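Local coordinates for protein fiber (Human adenovirus 26, PDB 6FJN) that attaches the adenovirus to host-cell receptors through the trimeric knob domain at its tip, at the interface of chains A and B. Numbering follows the deposited sequence. Chains: chain A/B, Fiber.

Contact 1 and contact 2 are neighbouring parts of one subunit interface in the trimeric fiber knob. The centres of their C-alpha atoms lie about 13 Å apart. They share A:Arg121, in the 3-10 helix 120-122, whose guanidinium bonds to chain B in contact 1 and packs on a methyl in contact 2. On chain B the contacts follow one another along the first residues of this fragment, through B:Pro8, B:Asp9 and B:Thr10. The two chains meet through different surfaces, as expected of a three-fold assembly, so both contacts should recur at each junction around the trimer.

Contact 1: the interface of chains A and B. Residues chain A 104, 106-107, 121, 181; chain B 5, 8-9, 85, 88.
A:Thr106 and A:Ala107 have helix-like backbone angles and form a turn that meets B:Pro8, near the start of the knob chain of the next subunit. This is part of the trimer interface of the fiber knob. The pyrrolidine ring of B:Pro8 is the apolar centre. B:Pro8 CB lies 3.8 Å from the methyl CB of A:Ala107. B:Pro8 CG lies 3.8 Å from the methyl CG2 of A:Thr106. The side chain of A:Asn104 crosses this ring at about a right angle. Its OD1 accepts from the backbone N of A:Ala107, which ties the turn together. A:Arg121 reaches chain B with its chain extended from CG to NE. A:Arg121 NH1 gives a nearly straight hydrogen bond (173° at H) of 3.0 Å to the backbone O of B:Asp9. That oxygen lies in the guanidinium plane, but the N-H arrives from above the carbonyl plane. NE of A:Arg121 bonds to A:Ala107 O on a lone pair, with this oxygen tilted out of the guanidinium plane, so the guanidinium is held from both subunits. On the other flank, A:Thr106 OG1 donates to B:Asp88 OD2, although B:Asp88 is poorly ordered. Within chain B, B:Arg85 CD lies over one face of the B:Trp5 ring and B:Pro8 CD over the other, both toward the rim. Across the interface, B:Trp5 CZ3 lies 4.0 Å from the methyl CD2 of A:Leu181.

Contact 2: the interface of chains A and B. Residues chain A 117-121; chain B 10, 23, 42, 170, 172.
B:Asp172 turns its carboxylate toward A:Ser120 with CG anti to the backbone N (chi1 -169°), while A:Lys117 bends at chi2, chi3 and chi4 to bring its ammonium NZ to the same group. The site belongs to the knob domain of the adenovirus fiber family and lies at its trimer interface. The carboxylate oxygen OD2 of B:Asp172 is the polar focus. The backbone N of A:Ser120, at the start of the 3-10 helix 120-122, donates to B:Asp172 OD2 at 2.8 Å. The bond is almost straight (176° at H) and comes from above the carboxylate plane. A:Lys117 NZ forms a salt bridge of 2.6 Å to B:Asp172 OD2, on its anti lone pair. A:Lys117 is poorly ordered, so this arm is less certain than the backbone bond. The two donors may stabilise negative charge on B:Asp172. CB of A:Ser120 also packs against the carboxyl carbon CG of B:Asp172.

In its modelled position, which is less certain, the aliphatic CE of A:Lys117 comes up to the amide oxygen OE1 of B:Gln170, with the two side chains crossing at about a right angle. Beside the charged group, the phenol ring of A:Tyr119 covers an apolar patch of chain B. The methyl CG2 of B:Thr10 sits over one face of the A:Tyr119 ring, 3.9 Å from the centroid, in a CH-pi contact. B:Thr10 CG2 is offset toward the rim and lies 3.7 Å from CZ of A:Tyr119. The methyl CD2 of B:Leu42 reaches the rim at A:Tyr119 CE1, 3.7 Å away, on the same side of the ring as B:Thr10 CG2. The same methyl, B:Thr10 CG2, also lies 3.6 Å from the guanidinium NH2 of A:Arg121.

Contact 1: the interface of chains A and B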
ATOM      1  N   ASN A 104     -14.258  -6.713   8.126  1.00  9.43           N
ATOM      2  CA  ASN A 104     -14.844  -8.049   8.197  1.00 10.61           C
ATOM      3  C   ASN A 104     -14.602  -8.678   9.570  1.00 10.58           C
ATOM      4  O   ASN A 104     -13.498  -8.770  10.018  1.00 10.50           O
ATOM      5  CB  ASN A 104     -14.177  -8.878   7.099  1.00 11.37           C
ATOM      6  CG  ASN A 104     -14.785 -10.251   6.952  1.00 12.98           C
ATOM      7  OD1 ASN A 104     -14.539 -11.185   7.748  1.00 13.45           O
ATOM      8  ND2 ASN A 104     -15.646 -10.372   5.963  1.00 14.13           N
ATOM      9  N   THR A 106     -15.033 -11.814  10.547  1.00 13.25           N
ATOM     10  CA  THR A 106     -14.347 -13.121  10.513  1.00 14.02           C
ATOM     11  C   THR A 106     -12.849 -12.953  10.376  1.00 13.32           C
ATOM     12  O   THR A 106     -12.032 -13.553  11.099  1.00 13.91           O
ATOM     13  CB  THR A 106     -14.864 -14.008   9.393  1.00 14.85           C
ATOM     14  OG1 THR A 106     -16.272 -14.139   9.565  1.00 16.73           O
ATOM     15  CG2 THR A 106     -14.215 -15.385   9.414  1.00 15.98           C
ATOM     16  N   ALA A 107     -12.415 -12.064   9.473  1.00 12.58           N
ATOM     17  CA  ALA A 107     -10.985 -11.749   9.330  1.00 12.19           C
ATOM     18  C   ALA A 107     -10.467 -11.104  10.598  1.00 11.25           C
ATOM     19  O   ALA A 107      -9.316 -11.330  11.053  1.00 12.00           O
ATOM     20  CB  ALA A 107     -10.781 -10.793   8.176  1.00 11.85           C
ATOM     21  N   ARG A 121      -3.076 -10.494  12.085  1.00  8.81           N
ATOM     22  CA  ARG A 121      -3.636  -9.938  10.860  1.00  8.71           C
ATOM     23  C   ARG A 121      -4.657  -8.830  11.122  1.00  8.10           C
ATOM     24  O   ARG A 121      -4.980  -8.063  10.211  1.00  8.50           O
ATOM     25  CB  ARG A 121      -4.276 -11.023  10.000  1.00  9.59           C
ATOM     26  CG  ARG A 121      -5.580 -11.598  10.551  1.00 10.30           C
ATOM     27  CD  ARG A 121      -6.090 -12.735   9.695  1.00 11.64           C
ATOM     28  NE  ARG A 121      -7.372 -13.188  10.203  1.00 12.21           N
ATOM     29  CZ  ARG A 121      -7.989 -14.286   9.874  1.00 13.26           C
ATOM     30  NH1 ARG A 121      -7.552 -15.123   8.928  1.00 14.04           N
ATOM     31  NH2 ARG A 121      -9.113 -14.575  10.522  1.00 13.82           N
ATOM     32  N   LEU A 181     -10.229  -6.176   4.466  1.00  9.27           N
ATOM     33  CA  LEU A 181     -11.378  -6.949   4.037  1.00 10.10           C
ATOM     34  C   LEU A 181     -12.640  -6.410   4.674  1.00  9.87           C
ATOM     35  O   LEU A 181     -12.653  -6.083   5.834  1.00  9.61           O
ATOM     36  CB  LEU A 181     -11.208  -8.418   4.435  1.00 11.16           C
ATOM     37  CG  LEU A 181     -10.240  -9.243   3.590  1.00 13.01           C
ATOM     38  CD1 LEU A 181      -8.869  -8.691   3.312  1.00 13.49           C
ATOM     39  CD2 LEU A 181     -10.155 -10.653   4.190  1.00 14.27           C
TER
ATOM     40  N   TRP B   5      -9.855 -15.506  -3.091  1.00 11.94           N
ATOM     41  CA  TRP B   5      -9.321 -15.470  -1.753  1.00 11.63           C
ATOM     42  C   TRP B   5      -9.249 -16.837  -1.125  1.00 11.37           C
ATOM     43  O   TRP B   5      -9.765 -17.852  -1.640  1.00 11.89           O
ATOM     44  CB  TRP B   5     -10.128 -14.496  -0.903  1.00 12.95           C
ATOM     45  CG  TRP B   5     -11.520 -14.853  -0.498  1.00 15.26           C
ATOM     46  CD1 TRP B   5     -12.292 -15.896  -0.885  1.00 16.58           C
ATOM     47  CD2 TRP B   5     -12.278 -14.102   0.447  1.00 16.87           C
ATOM     48  NE1 TRP B   5     -13.509 -15.839  -0.227  1.00 17.79           N
ATOM     49  CE2 TRP B   5     -13.517 -14.728   0.577  1.00 17.88           C
ATOM     50  CE3 TRP B   5     -12.044 -12.919   1.164  1.00 17.27           C
ATOM     51  CZ2 TRP B   5     -14.503 -14.246   1.456  1.00 19.32           C
ATOM     52  CZ3 TRP B   5     -13.026 -12.427   1.990  1.00 18.38           C
ATOM     53  CH2 TRP B   5     -14.215 -13.095   2.155  1.00 19.11           C
ATOM     54  N   PRO B   8     -11.581 -15.733   4.948  1.00 18.03           N
ATOM     55  CA  PRO B   8     -10.956 -15.046   6.081  1.00 17.83           C
ATOM     56  C   PRO B   8     -10.989 -15.846   7.378  1.00 18.19           C
ATOM     57  O   PRO B   8     -10.822 -15.262   8.444  1.00 18.27           O
ATOM     58  CB  PRO B   8     -11.885 -13.830   6.249  1.00 18.70           C
ATOM     59  CG  PRO B   8     -13.215 -14.321   5.861  1.00 20.56           C
ATOM     60  CD  PRO B   8     -12.940 -15.230   4.686  1.00 19.82           C
ATOM     61  N   ASP B   9     -11.242 -17.151   7.338  1.00 19.09           N
ATOM     62  CA  ASP B   9     -11.263 -17.940   8.580  1.00 20.21           C
ATOM     63  C   ASP B   9      -9.831 -18.252   8.993  1.00 19.51           C
ATOM     64  O   ASP B   9      -8.909 -17.727   8.395  1.00 17.67           O
ATOM     65  CB  ASP B   9     -12.127 -19.202   8.403  1.00 21.47           C
ATOM     66  CG  ASP B   9     -11.559 -20.231   7.403  1.00 21.03           C
ATOM     67  OD1 ASP B   9     -10.363 -20.204   7.094  1.00 20.46           O
ATOM     68  OD2 ASP B   9     -12.319 -21.149   6.992  1.00 23.45           O
ATOM     69  N   ARG B  85     -14.727 -15.454  -4.327  1.00 25.39           N
ATOM     70  CA  ARG B  85     -15.508 -15.143  -3.104  1.00 28.26           C
ATOM     71  C   ARG B  85     -17.001 -15.427  -3.355  1.00 32.25           C
ATOM     72  O   ARG B  85     -17.520 -15.227  -4.475  1.00 34.32           O
ATOM     73  CB  ARG B  85     -15.313 -13.680  -2.579  1.00 29.19           C
ATOM     74  CG  ARG B  85     -16.175 -13.286  -1.355  1.00 30.79           C
ATOM     75  CD  ARG B  85     -15.869 -11.967  -0.618  1.00 32.03           C
ATOM     76  NE  ARG B  85     -16.612 -11.881   0.661  1.00 34.24           N
ATOM     77  CZ  ARG B  85     -16.706 -10.832   1.490  1.00 35.23           C
ATOM     78  NH1 ARG B  85     -16.145  -9.673   1.212  1.00 35.82           N
ATOM     79  NH2 ARG B  85     -17.424 -10.935   2.619  1.00 37.10           N
ATOM     80  N   ASP B  88     -18.644 -15.033   3.029  0.50 41.90           N
ATOM     81  CA  ASP B  88     -17.302 -15.220   3.611  0.50 40.36           C
ATOM     82  C   ASP B  88     -16.746 -16.649   3.400  0.50 40.11           C
ATOM     83  O   ASP B  88     -15.913 -17.125   4.183  0.50 39.41           O
ATOM     84  CB  ASP B  88     -17.253 -14.763   5.084  0.50 40.62           C
ATOM     85  CG  ASP B  88     -17.468 -15.885   6.075  0.50 41.31           C
ATOM     86  OD1 ASP B  88     -18.092 -16.907   5.720  0.50 42.64           O
ATOM     87  OD2 ASP B  88     -17.021 -15.716   7.235  0.50 40.90           O
TER

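Contact 2: the interface of chains A and B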
ATOM      1  N   LYS A 117      -4.514 -14.599  22.567  1.00 40.72           N
ATOM      2  CA  LYS A 117      -3.826 -13.860  21.494  1.00 36.49           C
ATOM      3  C   LYS A 117      -4.811 -13.474  20.381  1.00 31.01           C
ATOM      4  O   LYS A 117      -5.514 -14.350  19.883  1.00 29.69           O
ATOM      5  CB  LYS A 117      -2.651 -14.704  20.939  1.00 37.48           C
ATOM      6  CG  LYS A 117      -3.000 -15.935  20.079  1.00 38.05           C
ATOM      7  CD  LYS A 117      -2.921 -15.679  18.569  1.00 36.63           C
ATOM      8  CE  LYS A 117      -1.497 -15.776  18.020  1.00 36.43           C
ATOM      9  NZ  LYS A 117      -1.173 -14.627  17.124  1.00 34.26           N
ATOM     10  N   ASN A 118      -4.965 -12.198  20.012  1.00 26.89           N
ATOM     11  CA  ASN A 118      -5.684 -12.001  18.779  1.00 22.92           C
ATOM     12  C   ASN A 118      -4.636 -12.151  17.693  1.00 19.29           C
ATOM     13  O   ASN A 118      -3.402 -12.168  17.872  1.00 20.84           O
ATOM     14  CB  ASN A 118      -6.642 -10.759  18.603  1.00 23.13           C
ATOM     15  CG  ASN A 118      -7.934 -11.107  17.760  1.00 23.35           C
ATOM     16  OD1 ASN A 118      -7.981 -12.154  17.096  1.00 23.73           O
ATOM     17  ND2 ASN A 118      -8.970 -10.219  17.781  1.00 22.47           N
ATOM     18  N   TYR A 119      -5.228 -12.434  16.603  1.00 16.92           N
ATOM     19  CA  TYR A 119      -4.495 -12.642  15.422  1.00 14.91           C
ATOM     20  C   TYR A 119      -3.778 -11.391  14.963  1.00 11.96           C
ATOM     21  O   TYR A 119      -4.391 -10.332  14.911  1.00 11.31           O
ATOM     22  CB  TYR A 119      -5.551 -13.066  14.409  1.00 16.41           C
ATOM     23  CG  TYR A 119      -6.149 -14.396  14.795  1.00 18.97           C
ATOM     24  CD1 TYR A 119      -5.335 -15.495  14.855  1.00 20.35           C
ATOM     25  CD2 TYR A 119      -7.509 -14.577  15.209  1.00 20.52           C
ATOM     26  CE1 TYR A 119      -5.793 -16.751  15.222  1.00 22.46           C
ATOM     27  CE2 TYR A 119      -7.979 -15.844  15.585  1.00 22.37           C
ATOM     28  CZ  TYR A 119      -7.098 -16.910  15.576  1.00 22.60           C
ATOM     29  OH  TYR A 119      -7.512 -18.171  15.947  1.00 24.61           O
ATOM     30  N   SER A 120      -2.503 -11.511  14.579  1.00 10.65           N
ATOM     31  CA  SER A 120      -1.755 -10.334  14.141  1.00  9.64           C
ATOM     32  C   SER A 120      -2.329  -9.708  12.871  1.00  8.56           C
ATOM     33  O   SER A 120      -2.076  -8.550  12.636  1.00  8.12           O
ATOM     34  CB  SER A 120      -0.280 -10.675  13.968  1.00  9.87           C
ATOM     35  OG  SER A 120       0.271 -11.182  15.161  1.00 11.29           O
ATOM     36  N   ARG A 121      -3.076 -10.494  12.085  1.00  8.81           N
ATOM     37  CA  ARG A 121      -3.636  -9.938  10.860  1.00  8.71           C
ATOM     38  C   ARG A 121      -4.657  -8.830  11.122  1.00  8.10           C
ATOM     39  O   ARG A 121      -4.980  -8.063  10.211  1.00  8.50           O
ATOM     40  CB  ARG A 121      -4.276 -11.023  10.000  1.00  9.59           C
ATOM     41  CG  ARG A 121      -5.580 -11.598  10.551  1.00 10.30           C
ATOM     42  CD  ARG A 121      -6.090 -12.735   9.695  1.00 11.64           C
ATOM     43  NE  ARG A 121      -7.372 -13.188  10.203  1.00 12.21           N
ATOM     44  CZ  ARG A 121      -7.989 -14.286   9.874  1.00 13.26           C
ATOM     45  NH1 ARG A 121      -7.552 -15.123   8.928  1.00 14.04           N
ATOM     46  NH2 ARG A 121      -9.113 -14.575  10.522  1.00 13.82           N
TER
ATOM     47  N   THR B  10      -9.658 -19.096  10.027  1.00 20.90           N
ATOM     48  CA  THR B  10      -8.326 -19.488  10.458  1.00 21.58           C
ATOM     49  C   THR B  10      -8.033 -20.974  10.222  1.00 20.77           C
ATOM     50  O   THR B  10      -7.111 -21.521  10.847  1.00 22.35           O
ATOM     51  CB  THR B  10      -8.087 -19.106  11.936  1.00 24.44           C
ATOM     52  OG1 THR B  10      -9.118 -19.644  12.769  1.00 27.95           O
ATOM     53  CG2 THR B  10      -8.014 -17.587  12.061  1.00 24.99           C
ATOM     54  N   LYS B  23      -2.080 -20.924   8.324  1.00  9.64           N
ATOM     55  CA  LYS B  23      -3.128 -20.251   7.601  1.00 10.02           C
ATOM     56  C   LYS B  23      -2.489 -19.087   6.871  1.00  8.84           C
ATOM     57  O   LYS B  23      -2.021 -18.122   7.494  1.00  8.26           O
ATOM     58  CB  LYS B  23      -4.271 -19.704   8.538  1.00 11.20           C
ATOM     59  CG  LYS B  23      -5.277 -18.728   7.827  1.00 12.13           C
ATOM     60  CD  LYS B  23      -6.341 -19.399   6.941  1.00 13.56           C
ATOM     61  CE  LYS B  23      -7.098 -18.427   6.019  1.00 14.01           C
ATOM     62  NZ  LYS B  23      -8.402 -18.952   5.591  1.00 15.62           N
ATOM     63  N   LEU B  42      -0.013 -17.127   9.426  1.00  7.59           N
ATOM     64  CA  LEU B  42      -0.069 -17.572  10.833  1.00  8.38           C
ATOM     65  C   LEU B  42       0.339 -19.022  10.906  1.00  8.57           C
ATOM     66  O   LEU B  42      -0.267 -19.861  10.182  1.00  9.38           O
ATOM     67  CB  LEU B  42      -1.530 -17.427  11.307  1.00  9.99           C
ATOM     68  CG  LEU B  42      -1.902 -18.118  12.585  1.00 11.95           C
ATOM     69  CD1 LEU B  42      -1.283 -17.415  13.736  1.00 12.47           C
ATOM     70  CD2 LEU B  42      -3.408 -18.219  12.734  1.00 13.25           C
ATOM     71  N   GLN B 170       5.138 -17.652  18.488  1.00 10.90           N
ATOM     72  CA  GLN B 170       4.375 -18.200  17.388  1.00 10.99           C
ATOM     73  C   GLN B 170       4.555 -17.303  16.182  1.00 10.00           C
ATOM     74  O   GLN B 170       4.382 -16.067  16.287  1.00 10.47           O
ATOM     75  CB  GLN B 170       2.904 -18.244  17.791  1.00 12.01           C
ATOM     76  CG  GLN B 170       1.969 -18.781  16.723  1.00 13.09           C
ATOM     77  CD  GLN B 170       0.570 -18.953  17.261  1.00 14.92           C
ATOM     78  OE1 GLN B 170       0.241 -18.535  18.406  1.00 18.30           O
ATOM     79  NE2 GLN B 170      -0.307 -19.553  16.462  1.00 16.03           N
ATOM     80  N   ASP B 172       3.369 -15.231  13.430  1.00  7.21           N
ATOM     81  CA  ASP B 172       2.115 -14.592  13.041  1.00  7.24           C
ATOM     82  C   ASP B 172       2.516 -13.174  12.677  1.00  6.63           C
ATOM     83  O   ASP B 172       3.358 -12.578  13.384  1.00  7.41           O
ATOM     84  CB  ASP B 172       1.121 -14.567  14.191  1.00  8.26           C
ATOM     85  CG  ASP B 172      -0.286 -14.147  13.741  1.00  8.55           C
ATOM     86  OD1 ASP B 172      -0.525 -14.060  12.575  1.00  9.72           O
ATOM     87  OD2 ASP B 172      -1.156 -13.972  14.634  1.00 11.04           O
TER